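Local coordinates for protein restriction endonuclease LpnPI (Legionella pneumophila subsp. pneumophila str. Philadelphia 1, PDB 4RZL) that belongs to the cytosine modification-dependent restriction endonucleases and probably cuts DNA, this chain being its N-terminal DNA recognition domain, at residues A[84-88]-A[157-161]; A[76-80]-A[91-95]; A[27-31]-A[138-143]. All coordinates share one frame; numbering follows the deposited sequence.

Contact 1 (A[84-88]-A[157-161]); sequences SKGQF and YPGLS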
ATOM      1  N   SER A  84       8.737  -5.589  13.363  1.00 14.15           N
ATOM      2  CA  SER A  84       8.439  -6.035  14.724  1.00 21.18           C
ATOM      3  C   SER A  84       7.112  -5.449  15.218  1.00 18.57           C
ATOM      4  O   SER A  84       6.446  -6.039  16.063  1.00 22.68           O
ATOM      5  CB  SER A  84       9.587  -5.664  15.685  1.00 20.47           C
ATOM      6  OG  SER A  84       9.608  -4.274  15.964  1.00 27.73           O
ATOM      7  N   LYS A  85       6.709  -4.312  14.652  1.00 19.31           N
ATOM      8  CA  LYS A  85       5.465  -3.654  15.051  1.00 20.62           C
ATOM      9  C   LYS A  85       4.355  -3.797  14.012  1.00 15.67           C
ATOM     10  O   LYS A  85       3.206  -3.461  14.293  1.00 14.87           O
ATOM     11  CB  LYS A  85       5.717  -2.166  15.328  1.00 18.41           C
ATOM     12  CG  LYS A  85       6.548  -1.914  16.587  1.00 27.52           C
ATOM     13  CD  LYS A  85       7.171  -0.514  16.626  1.00 36.62           C
ATOM     14  CE  LYS A  85       6.132   0.601  16.686  1.00 47.12           C
ATOM     15  NZ  LYS A  85       5.420   0.672  17.997  1.00 50.41           N
ATOM     16  N   GLY A  86       4.684  -4.283  12.817  1.00 17.48           N
ATOM     17  CA  GLY A  86       3.689  -4.335  11.749  1.00 10.42           C
ATOM     18  C   GLY A  86       3.182  -2.939  11.421  1.00 18.29           C
ATOM     19  O   GLY A  86       1.985  -2.715  11.214  1.00 15.78           O
ATOM     20  N   GLN A  87       4.107  -1.987  11.400  1.00 15.06           N
ATOM     21  CA  GLN A  87       3.765  -0.599  11.151  1.00 15.33           C
ATOM     22  C   GLN A  87       4.456  -0.091   9.891  1.00 15.74           C
ATOM     23  O   GLN A  87       5.648  -0.304   9.699  1.00 15.63           O
ATOM     24  CB  GLN A  87       4.160   0.271  12.342  1.00 12.66           C
ATOM     25  CG  GLN A  87       3.665   1.704  12.229  1.00 13.83           C
ATOM     26  CD  GLN A  87       4.085   2.541  13.413  1.00 26.09           C
ATOM     27  OE1 GLN A  87       5.096   3.231  13.362  1.00 18.25           O
ATOM     28  NE2 GLN A  87       3.307   2.481  14.489  1.00 17.28           N
ATOM     29  N   PHE A  88       3.699   0.573   9.032  1.00 13.35           N
ATOM     30  CA  PHE A  88       4.247   1.119   7.791  1.00 15.29           C
ATOM     31  C   PHE A  88       4.131   2.633   7.781  1.00 12.23           C
ATOM     32  O   PHE A  88       3.050   3.175   7.981  1.00 14.13           O
ATOM     33  CB  PHE A  88       3.510   0.523   6.587  1.00 16.45           C
ATOM     34  CG  PHE A  88       4.015   1.003   5.251  1.00 16.44           C
ATOM     35  CD1 PHE A  88       5.347   0.868   4.908  1.00 21.97           C
ATOM     36  CD2 PHE A  88       3.142   1.551   4.330  1.00 20.99           C
ATOM     37  CE1 PHE A  88       5.822   1.293   3.678  1.00 22.92           C
ATOM     38  CE2 PHE A  88       3.605   1.973   3.077  1.00 31.76           C
ATOM     39  CZ  PHE A  88       4.956   1.844   2.761  1.00 23.82           C
ATOM     40  N   TYR A 157      -2.938   3.158  13.615  1.00 15.08           N
ATOM     41  CA  TYR A 157      -2.148   2.186  14.364  1.00 15.95           C
ATOM     42  C   TYR A 157      -2.618   2.198  15.818  1.00 19.24           C
ATOM     43  O   TYR A 157      -2.893   3.266  16.351  1.00 16.16           O
ATOM     44  CB  TYR A 157      -0.640   2.507  14.267  1.00 14.43           C
ATOM     45  CG  TYR A 157       0.211   1.359  14.762  1.00 17.10           C
ATOM     46  CD1 TYR A 157       0.563   0.319  13.912  1.00 15.85           C
ATOM     47  CD2 TYR A 157       0.615   1.287  16.089  1.00 20.49           C
ATOM     48  CE1 TYR A 157       1.310  -0.752  14.364  1.00 17.28           C
ATOM     49  CE2 TYR A 157       1.361   0.214  16.559  1.00 18.80           C
ATOM     50  CZ  TYR A 157       1.702  -0.800  15.690  1.00 23.88           C
ATOM     51  OH  TYR A 157       2.439  -1.866  16.143  1.00 21.47           O
ATOM     52  N   PRO A 158      -2.731   1.013  16.454  1.00 20.39           N
ATOM     53  CA  PRO A 158      -3.187   0.993  17.856  1.00 22.60           C
ATOM     54  C   PRO A 158      -2.336   1.887  18.749  1.00 22.86           C
ATOM     55  O   PRO A 158      -1.107   1.795  18.718  1.00 20.61           O
ATOM     56  CB  PRO A 158      -3.066  -0.485  18.263  1.00 28.52           C
ATOM     57  CG  PRO A 158      -2.261  -1.156  17.183  1.00 20.50           C
ATOM     58  CD  PRO A 158      -2.468  -0.344  15.932  1.00 14.65           C
ATOM     59  N   GLY A 159      -2.986   2.786  19.484  1.00 25.89           N
ATOM     60  CA  GLY A 159      -2.284   3.698  20.376  1.00 25.27           C
ATOM     61  C   GLY A 159      -1.870   5.023  19.754  1.00 28.37           C
ATOM     62  O   GLY A 159      -1.404   5.913  20.459  1.00 29.61           O
ATOM     63  N   LEU A 160      -2.025   5.166  18.439  1.00 22.77           N
ATOM     64  CA  LEU A 160      -1.733   6.443  17.780  1.00 23.16           C
ATOM     65  C   LEU A 160      -2.998   7.264  17.557  1.00 24.34           C
ATOM     66  O   LEU A 160      -3.989   6.764  17.018  1.00 21.09           O
ATOM     67  CB  LEU A 160      -1.033   6.239  16.427  1.00 20.45           C
ATOM     68  CG  LEU A 160       0.420   5.789  16.377  1.00 32.97           C
ATOM     69  CD1 LEU A 160       0.908   5.944  14.958  1.00 32.83           C
ATOM     70  CD2 LEU A 160       1.291   6.584  17.341  1.00 32.92           C
ATOM     71  N   SER A 161      -2.956   8.530  17.958  1.00 20.78           N
ATOM     72  CA  SER A 161      -4.099   9.426  17.782  1.00 23.14           C
ATOM     73  C   SER A 161      -4.294   9.828  16.324  1.00 22.45           C
ATOM     74  O   SER A 161      -3.425   9.600  15.482  1.00 18.37           O
ATOM     75  CB  SER A 161      -3.926  10.687  18.630  1.00 26.12           C
ATOM     76  OG  SER A 161      -2.806  11.428  18.185  1.00 29.01           O
TER
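Tyr157 reaches across to Lys85 and Gln87 with its whole side chain, and each atom from CB outward has a partner that can be identified. CB is 4.0 Å from Gln87 NE2, at the fringe of the contact. With CG set anti to the backbone N (chi1 -167°), the ring extends toward segment 84-88, and its base at CG meets Gln87 NE2 at 3.3 Å. That nitrogen lies 3.2 Å above the ring plane of Tyr157, over the centre, while the amide stands at 90° to the ring, an approach that could direct an N-H into the pi cloud. Lower down the same chain, CB and CG pass over the CD1-CE1 side, Gln87 CB being 3.6 Å from Tyr157 CE1. The site is the turn of the hairpin joining strands 80-82 and 87-91 in the SRA-type DNA recognition domain: Gly86 and Gln87 both face Asp82, which makes a G1 beta bulge. Asp82 also accepts from Ser84 OG and Lys85 N, fixing the turn from within. At the edge of the Tyr157 ring, CE1 comes within 3.3 Å of Lys85 O, and Gly86 O also lies close to the ring plane. The tip then donates a short hydrogen bond, Tyr157 OH to Lys85 O at 2.6 Å, with the hydroxyl tilted 16° from the carbonyl plane. Pro158 CD lies against the opposite face, offset toward the rim, as the chain enters a type II turn from Tyr157 to Leu160, closed by Leu160 N bonding to Tyr157 O at 3.0 Å.

Contact 2 (A[76-80]-A[91-95]); sequences DWPDS and YGDNK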
ATOM      1  N   ASP A  76      14.927  11.854   1.723  1.00 28.60           N
ATOM      2  CA  ASP A  76      14.073  13.006   2.018  1.00 30.49           C
ATOM      3  C   ASP A  76      12.659  12.561   2.384  1.00 34.41           C
ATOM      4  O   ASP A  76      12.018  13.177   3.236  1.00 34.27           O
ATOM      5  CB  ASP A  76      14.024  13.974   0.841  1.00 34.27           C
ATOM      6  CG  ASP A  76      15.386  14.605   0.545  1.00 39.51           C
ATOM      7  OD1 ASP A  76      16.158  14.837   1.495  1.00 30.76           O
ATOM      8  OD2 ASP A  76      15.674  14.875  -0.639  1.00 34.96           O
ATOM      9  N   TRP A  77      12.176  11.486   1.757  1.00 23.50           N
ATOM     10  CA  TRP A  77      10.863  10.945   2.111  1.00 23.90           C
ATOM     11  C   TRP A  77      11.037   9.508   2.573  1.00 19.23           C
ATOM     12  O   TRP A  77      10.821   8.570   1.812  1.00 19.17           O
ATOM     13  CB  TRP A  77       9.899  11.034   0.930  1.00 21.21           C
ATOM     14  CG  TRP A  77       9.824  12.408   0.358  1.00 23.05           C
ATOM     15  CD1 TRP A  77      10.432  12.858  -0.784  1.00 19.80           C
ATOM     16  CD2 TRP A  77       9.115  13.524   0.903  1.00 20.25           C
ATOM     17  NE1 TRP A  77      10.134  14.187  -0.983  1.00 24.30           N
ATOM     18  CE2 TRP A  77       9.331  14.619   0.038  1.00 24.19           C
ATOM     19  CE3 TRP A  77       8.325  13.710   2.044  1.00 14.67           C
ATOM     20  CZ2 TRP A  77       8.780  15.870   0.273  1.00 20.72           C
ATOM     21  CZ3 TRP A  77       7.785  14.954   2.274  1.00 22.48           C
ATOM     22  CH2 TRP A  77       8.012  16.021   1.390  1.00 18.99           C
ATOM     23  N   PRO A  78      11.441   9.337   3.834  1.00 18.27           N
ATOM     24  CA  PRO A  78      11.871   8.020   4.310  1.00 25.07           C
ATOM     25  C   PRO A  78      10.724   7.019   4.588  1.00 19.60           C
ATOM     26  O   PRO A  78      10.457   6.730   5.760  1.00 23.06           O
ATOM     27  CB  PRO A  78      12.615   8.366   5.606  1.00 23.58           C
ATOM     28  CG  PRO A  78      11.921   9.598   6.107  1.00 26.65           C
ATOM     29  CD  PRO A  78      11.502  10.370   4.887  1.00 19.80           C
ATOM     30  N   ASP A  79      10.081   6.480   3.550  1.00 18.39           N
ATOM     31  CA  ASP A  79       9.104   5.408   3.772  1.00 17.51           C
ATOM     32  C   ASP A  79       9.773   4.254   4.506  1.00 24.57           C
ATOM     33  O   ASP A  79      10.936   3.950   4.244  1.00 21.20           O
ATOM     34  CB  ASP A  79       8.512   4.894   2.466  1.00 17.25           C
ATOM     35  CG  ASP A  79       7.767   5.968   1.695  1.00 22.68           C
ATOM     36  OD1 ASP A  79       7.097   6.819   2.312  1.00 23.76           O
ATOM     37  OD2 ASP A  79       7.832   5.941   0.456  1.00 27.17           O
ATOM     38  N   SER A  80       9.054   3.610   5.421  1.00 19.01           N
ATOM     39  CA  SER A  80       9.654   2.510   6.176  1.00 18.94           C
ATOM     40  C   SER A  80       8.645   1.494   6.697  1.00 21.79           C
ATOM     41  O   SER A  80       7.468   1.800   6.917  1.00 17.06           O
ATOM     42  CB  SER A  80      10.456   3.052   7.362  1.00 23.01           C
ATOM     43  OG  SER A  80       9.586   3.676   8.284  1.00 23.98           O
ATOM     44  N   TYR A  91       4.920   8.251   2.822  1.00 12.28           N
ATOM     45  CA  TYR A  91       4.810   9.674   2.498  1.00 15.58           C
ATOM     46  C   TYR A  91       3.982   9.888   1.241  1.00 16.80           C
ATOM     47  O   TYR A  91       4.072   9.111   0.286  1.00 16.87           O
ATOM     48  CB  TYR A  91       6.199  10.305   2.352  1.00 17.17           C
ATOM     49  CG  TYR A  91       6.880  10.491   3.688  1.00 17.22           C
ATOM     50  CD1 TYR A  91       7.635   9.471   4.250  1.00 17.71           C
ATOM     51  CD2 TYR A  91       6.731  11.672   4.409  1.00 17.58           C
ATOM     52  CE1 TYR A  91       8.233   9.622   5.481  1.00 22.04           C
ATOM     53  CE2 TYR A  91       7.353  11.845   5.644  1.00 16.28           C
ATOM     54  CZ  TYR A  91       8.100  10.815   6.173  1.00 22.80           C
ATOM     55  OH  TYR A  91       8.706  10.957   7.402  1.00 28.16           O
ATOM     56  N   GLY A  92       3.237  10.946   1.218  1.00 12.12           N
ATOM     57  CA  GLY A  92       2.286  11.232   0.215  1.00 12.55           C
ATOM     58  C   GLY A  92       2.883  11.736  -1.085  1.00 14.51           C
ATOM     59  O   GLY A  92       4.009  11.797  -1.240  1.00 12.63           O
ATOM     60  N   ASP A  93       2.033  12.039  -2.004  1.00 12.19           N
ATOM     61  CA  ASP A  93       2.369  12.306  -3.325  1.00 15.66           C
ATOM     62  C   ASP A  93       2.574  13.816  -3.666  1.00 20.55           C
ATOM     63  O   ASP A  93       2.358  14.141  -4.721  1.00 17.34           O
ATOM     64  CB  ASP A  93       1.455  11.624  -4.318  1.00 18.44           C
ATOM     65  CG  ASP A  93       0.006  12.141  -4.291  1.00 23.86           C
ATOM     66  OD1 ASP A  93      -0.422  12.787  -3.398  1.00 21.11           O
ATOM     67  OD2 ASP A  93      -0.703  11.831  -5.154  1.00 24.62           O
ATOM     68  N   ASN A  94       2.895  14.613  -2.731  1.00 18.88           N
ATOM     69  CA  ASN A  94       3.229  16.003  -2.986  1.00 17.91           C
ATOM     70  C   ASN A  94       4.709  16.205  -2.674  1.00 16.87           C
ATOM     71  O   ASN A  94       5.078  16.719  -1.705  1.00 16.68           O
ATOM     72  CB  ASN A  94       2.347  17.014  -2.215  1.00 17.48           C
ATOM     73  CG  ASN A  94       2.515  18.468  -2.716  1.00 23.05           C
ATOM     74  OD1 ASN A  94       2.765  18.663  -3.815  1.00 17.02           O
ATOM     75  ND2 ASN A  94       2.382  19.417  -1.869  1.00 16.24           N
ATOM     76  N   LYS A  95       5.606  15.775  -3.364  1.00 13.06           N
ATOM     77  CA  LYS A  95       7.008  15.706  -3.086  1.00 18.92           C
ATOM     78  C   LYS A  95       7.854  16.881  -3.628  1.00 16.28           C
ATOM     79  O   LYS A  95       8.967  16.933  -3.338  1.00 20.29           O
ATOM     80  CB  LYS A  95       7.601  14.332  -3.407  1.00 20.95           C
ATOM     81  CG  LYS A  95       7.080  13.133  -2.545  1.00 18.33           C
ATOM     82  CD  LYS A  95       7.549  11.822  -3.065  1.00 16.13           C
ATOM     83  CE  LYS A  95       7.275  10.718  -2.090  1.00 21.75           C
ATOM     84  NZ  LYS A  95       7.617   9.392  -2.507  1.00 25.34           N
TER
HETATM   85  O   HOH W   1       9.273   7.687  -0.467  1.00 45.63           O
HETATM   86  O   HOH W   2       6.169   7.506  -0.888  1.00 31.80           O
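Asp79 and Tyr91 meet at the open end of the hairpin formed by strands 80-82 and 87-91, where the incoming chain makes an inverse gamma turn centred on Pro78, closed by the bond from Asp79 N to Trp77 O at 2.8 Å. Asp79 OD1 accepts from Tyr91 N at 2.7 Å; the amide arrives nearly along the C-O axis of the carboxylate, with an N-H...O angle of 148°. Asp79 OD2 bonds, among others, to Thr70 OG1 on the preceding strand and to water 2, whose oxygen is 2.6 Å from it. Water 2 also lies 2.9 Å from Tyr91 O. Lys95 NZ donates to this water and to water 1, which lies 2.9 Å from Trp77 O and so links the lysine to the carbonyl of the gamma turn. At 4.6 Å Asp79 OD2 and Lys95 NZ are too far apart for a salt bridge, and water 2 bridges them. Farther along the loop, Asn94 ND2 is satisfied by Gln179 O on strand 176-187.

Beneath this polar layer Tyr91 lies obliquely to Trp77, planes at 59°, and Pro78 CD rests against Tyr91 CE1. The straight lysine chain runs antiparallel to the tryptophan side chain over its indole face, placing Lys95 CG 3.7 Å from the centroid of the five-membered ring of Trp77 and 13° off its normal, a CH-pi contact.

Contact 3 (A[27-31]-A[138-143]); sequences VYEGG and YPTASS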
ATOM      1  N   VAL A  27       8.764 -12.046  -3.532  1.00 13.83           N
ATOM      2  CA  VAL A  27       9.251 -11.110  -4.544  1.00 15.51           C
ATOM      3  C   VAL A  27       8.617 -11.419  -5.895  1.00 19.67           C
ATOM      4  O   VAL A  27       8.473 -12.583  -6.279  1.00 16.43           O
ATOM      5  CB  VAL A  27      10.793 -11.166  -4.648  1.00 16.31           C
ATOM      6  CG1 VAL A  27      11.299 -10.483  -5.912  1.00 16.46           C
ATOM      7  CG2 VAL A  27      11.436 -10.557  -3.386  1.00 17.06           C
ATOM      8  N   TYR A  28       8.198 -10.369  -6.588  1.00 13.79           N
ATOM      9  CA  TYR A  28       7.505 -10.510  -7.860  1.00 16.90           C
ATOM     10  C   TYR A  28       8.294  -9.775  -8.934  1.00 18.53           C
ATOM     11  O   TYR A  28       8.400  -8.563  -8.913  1.00 17.57           O
ATOM     12  CB  TYR A  28       6.073  -9.981  -7.749  1.00 20.50           C
ATOM     13  CG  TYR A  28       5.289 -10.749  -6.708  1.00 17.99           C
ATOM     14  CD1 TYR A  28       5.373 -10.419  -5.362  1.00 10.64           C
ATOM     15  CD2 TYR A  28       4.511 -11.849  -7.072  1.00 15.65           C
ATOM     16  CE1 TYR A  28       4.674 -11.151  -4.396  1.00 15.42           C
ATOM     17  CE2 TYR A  28       3.814 -12.580  -6.126  1.00 18.60           C
ATOM     18  CZ  TYR A  28       3.895 -12.228  -4.788  1.00 18.07           C
ATOM     19  OH  TYR A  28       3.198 -12.970  -3.854  1.00 18.01           O
ATOM     20  N   GLU A  29       8.862 -10.535  -9.859  1.00 18.50           N
ATOM     21  CA  GLU A  29       9.800  -9.988 -10.833  1.00 18.60           C
ATOM     22  C   GLU A  29       9.109  -9.217 -11.942  1.00 15.87           C
ATOM     23  O   GLU A  29       8.075  -9.638 -12.461  1.00 20.43           O
ATOM     24  CB  GLU A  29      10.648 -11.113 -11.412  1.00 19.03           C
ATOM     25  CG  GLU A  29      11.585 -11.700 -10.371  1.00 28.66           C
ATOM     26  CD  GLU A  29      12.680 -12.547 -10.972  1.00 38.42           C
ATOM     27  OE1 GLU A  29      12.355 -13.590 -11.581  1.00 43.44           O
ATOM     28  OE2 GLU A  29      13.859 -12.156 -10.849  1.00 37.08           O
ATOM     29  N   GLY A  30       9.691  -8.078 -12.292  1.00 21.26           N
ATOM     30  CA  GLY A  30       9.201  -7.260 -13.385  1.00 21.92           C
ATOM     31  C   GLY A  30       9.668  -7.741 -14.756  1.00 28.06           C
ATOM     32  O   GLY A  30      10.458  -8.683 -14.867  1.00 22.23           O
ATOM     33  N   GLY A  31       9.167  -7.100 -15.807  1.00 28.25           N
ATOM     34  CA  GLY A  31       9.519  -7.482 -17.160  1.00 36.23           C
ATOM     35  C   GLY A  31      10.887  -6.982 -17.592  1.00 40.74           C
ATOM     36  O   GLY A  31      11.609  -6.333 -16.819  1.00 36.14           O
ATOM     37  N   TYR A 138      12.073  -3.976  -5.147  1.00 17.75           N
ATOM     38  CA  TYR A 138      13.016  -4.995  -4.704  1.00 18.69           C
ATOM     39  C   TYR A 138      13.760  -5.526  -5.919  1.00 20.90           C
ATOM     40  O   TYR A 138      13.344  -6.528  -6.503  1.00 25.11           O
ATOM     41  CB  TYR A 138      12.277  -6.128  -3.983  1.00 19.59           C
ATOM     42  CG  TYR A 138      13.154  -7.087  -3.192  1.00 21.49           C
ATOM     43  CD1 TYR A 138      13.993  -7.994  -3.838  1.00 23.31           C
ATOM     44  CD2 TYR A 138      13.100  -7.123  -1.805  1.00 24.19           C
ATOM     45  CE1 TYR A 138      14.775  -8.878  -3.128  1.00 21.39           C
ATOM     46  CE2 TYR A 138      13.880  -8.008  -1.083  1.00 24.22           C
ATOM     47  CZ  TYR A 138      14.714  -8.884  -1.749  1.00 26.61           C
ATOM     48  OH  TYR A 138      15.486  -9.769  -1.033  1.00 34.20           O
ATOM     49  N   PRO A 139      14.835  -4.838  -6.330  1.00 24.23           N
ATOM     50  CA  PRO A 139      15.533  -5.203  -7.568  1.00 23.80           C
ATOM     51  C   PRO A 139      16.054  -6.632  -7.544  1.00 23.71           C
ATOM     52  O   PRO A 139      16.560  -7.067  -6.515  1.00 25.45           O
ATOM     53  CB  PRO A 139      16.698  -4.200  -7.627  1.00 28.86           C
ATOM     54  CG  PRO A 139      16.238  -3.043  -6.812  1.00 28.50           C
ATOM     55  CD  PRO A 139      15.434  -3.654  -5.693  1.00 24.32           C
ATOM     56  N   THR A 140      15.865  -7.358  -8.646  1.00 25.71           N
ATOM     57  CA  THR A 140      16.461  -8.675  -8.841  1.00 26.72           C
ATOM     58  C   THR A 140      17.400  -8.637 -10.049  1.00 29.87           C
ATOM     59  O   THR A 140      17.416  -7.657 -10.784  1.00 25.19           O
ATOM     60  CB  THR A 140      15.396  -9.755  -9.070  1.00 21.97           C
ATOM     61  OG1 THR A 140      14.625  -9.402 -10.220  1.00 28.98           O
ATOM     62  CG2 THR A 140      14.463  -9.856  -7.870  1.00 21.09           C
ATOM     63  N   ALA A 141      18.125  -9.726 -10.290  1.00 30.80           N
ATOM     64  CA  ALA A 141      19.071  -9.776 -11.402  1.00 36.07           C
ATOM     65  C   ALA A 141      18.367  -9.599 -12.732  1.00 36.68           C
ATOM     66  O   ALA A 141      18.868  -8.917 -13.618  1.00 34.44           O
ATOM     67  CB  ALA A 141      19.843 -11.083 -11.392  1.00 31.09           C
ATOM     68  N   SER A 142      17.191 -10.198 -12.869  1.00 34.77           N
ATOM     69  CA  SER A 142      16.501 -10.179 -14.153  1.00 36.42           C
ATOM     70  C   SER A 142      15.769  -8.873 -14.431  1.00 33.41           C
ATOM     71  O   SER A 142      15.407  -8.602 -15.577  1.00 35.86           O
ATOM     72  CB  SER A 142      15.496 -11.330 -14.228  1.00 39.92           C
ATOM     73  OG  SER A 142      14.446 -11.139 -13.292  1.00 50.89           O
ATOM     74  N   SER A 143      15.542  -8.069 -13.393  1.00 32.21           N
ATOM     75  CA  SER A 143      14.729  -6.858 -13.546  1.00 29.21           C
ATOM     76  C   SER A 143      14.906  -5.887 -12.391  1.00 31.17           C
ATOM     77  O   SER A 143      14.927  -6.274 -11.220  1.00 31.53           O
ATOM     78  CB  SER A 143      13.245  -7.227 -13.673  1.00 28.80           C
ATOM     79  OG  SER A 143      12.425  -6.075 -13.804  1.00 29.40           O
TER
HETATM   80  O   HOH W   3      16.541 -12.540 -11.056  1.00 34.53           O
HETATM   81  O   HOH W   4      12.196 -10.843 -15.751  1.00 38.70           O
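Glu29 OE2 draws two hydroxyls from the 138-143 loop. Ser142 OG donates to it at 2.7 Å, from well above the carboxylate plane (70° out of it), whereas Thr140 OG1 donates at 2.9 Å on the anti side and close to that plane. A third donor is water 3, which donates a hydrogen bond to Glu29 OE2 (2.7 Å) and accepts one from Ser142 N (3.0 Å), so the carboxylate oxygen is gripped by three groups arriving from distinct directions. This concentration of donors would be expected to stabilise the negative charge. Thr140 OG1 bonds to both Glu29 OE2 and Ser146 OG, and the Ser146 hydroxyl also bonds to Gly30 N.

One step along, Ser143 OG donates to Gly31 O at 3.1 Å, its chi1 of 179° directing the hydroxyl toward the glycine backbone. The loop is itself closed by a reciprocal pair of backbone bonds: Thr140 N to Ser143 O at 2.9 Å and Ser143 N to Thr140 O at 3.2 Å. Ala141 and Ser142 therefore form the tight turn of a hairpin, and the hydroxyls of Thr140 and Ser142 project from it toward Glu29.

Apolar packing lies on the Val27 side. Val27 CG1 meets the methyl Thr140 CG2 tip to tip, and Val27 CG2 sits over the centre of the Tyr138 ring, 3.7 Å from its centroid, in a CH-pi contact. The hairpin connects strands 132-137 and 147-155; strand 27-28 pairs antiparallel with 147-155 and parallel with 11-12, so the contact binds the hairpin end to the neighbouring strand of the same mixed sheet.

Along the chain the segments come in the order 27-31, 76-80, 84-88, 91-95, 138-143 and 157-161. Contact 2 therefore lies nested inside the loop closed by contact 3, while contact 1 crosses both. Contacts 1 and 2 sit at opposite ends of the hairpin of strands 80-82 and 87-91; their centres are about 18 Å apart and they touch where Phe88 CD1 packs 3.1 Å from Ser80 O. Contact 3 is remote, its centre about 29 Å from that of contact 1 and about 23 Å from that of contact 2. Contacts 1 and 3 both reach the mixed sheet of the DNA recognition domain, each tying its own loop or hairpin end to a different part of it.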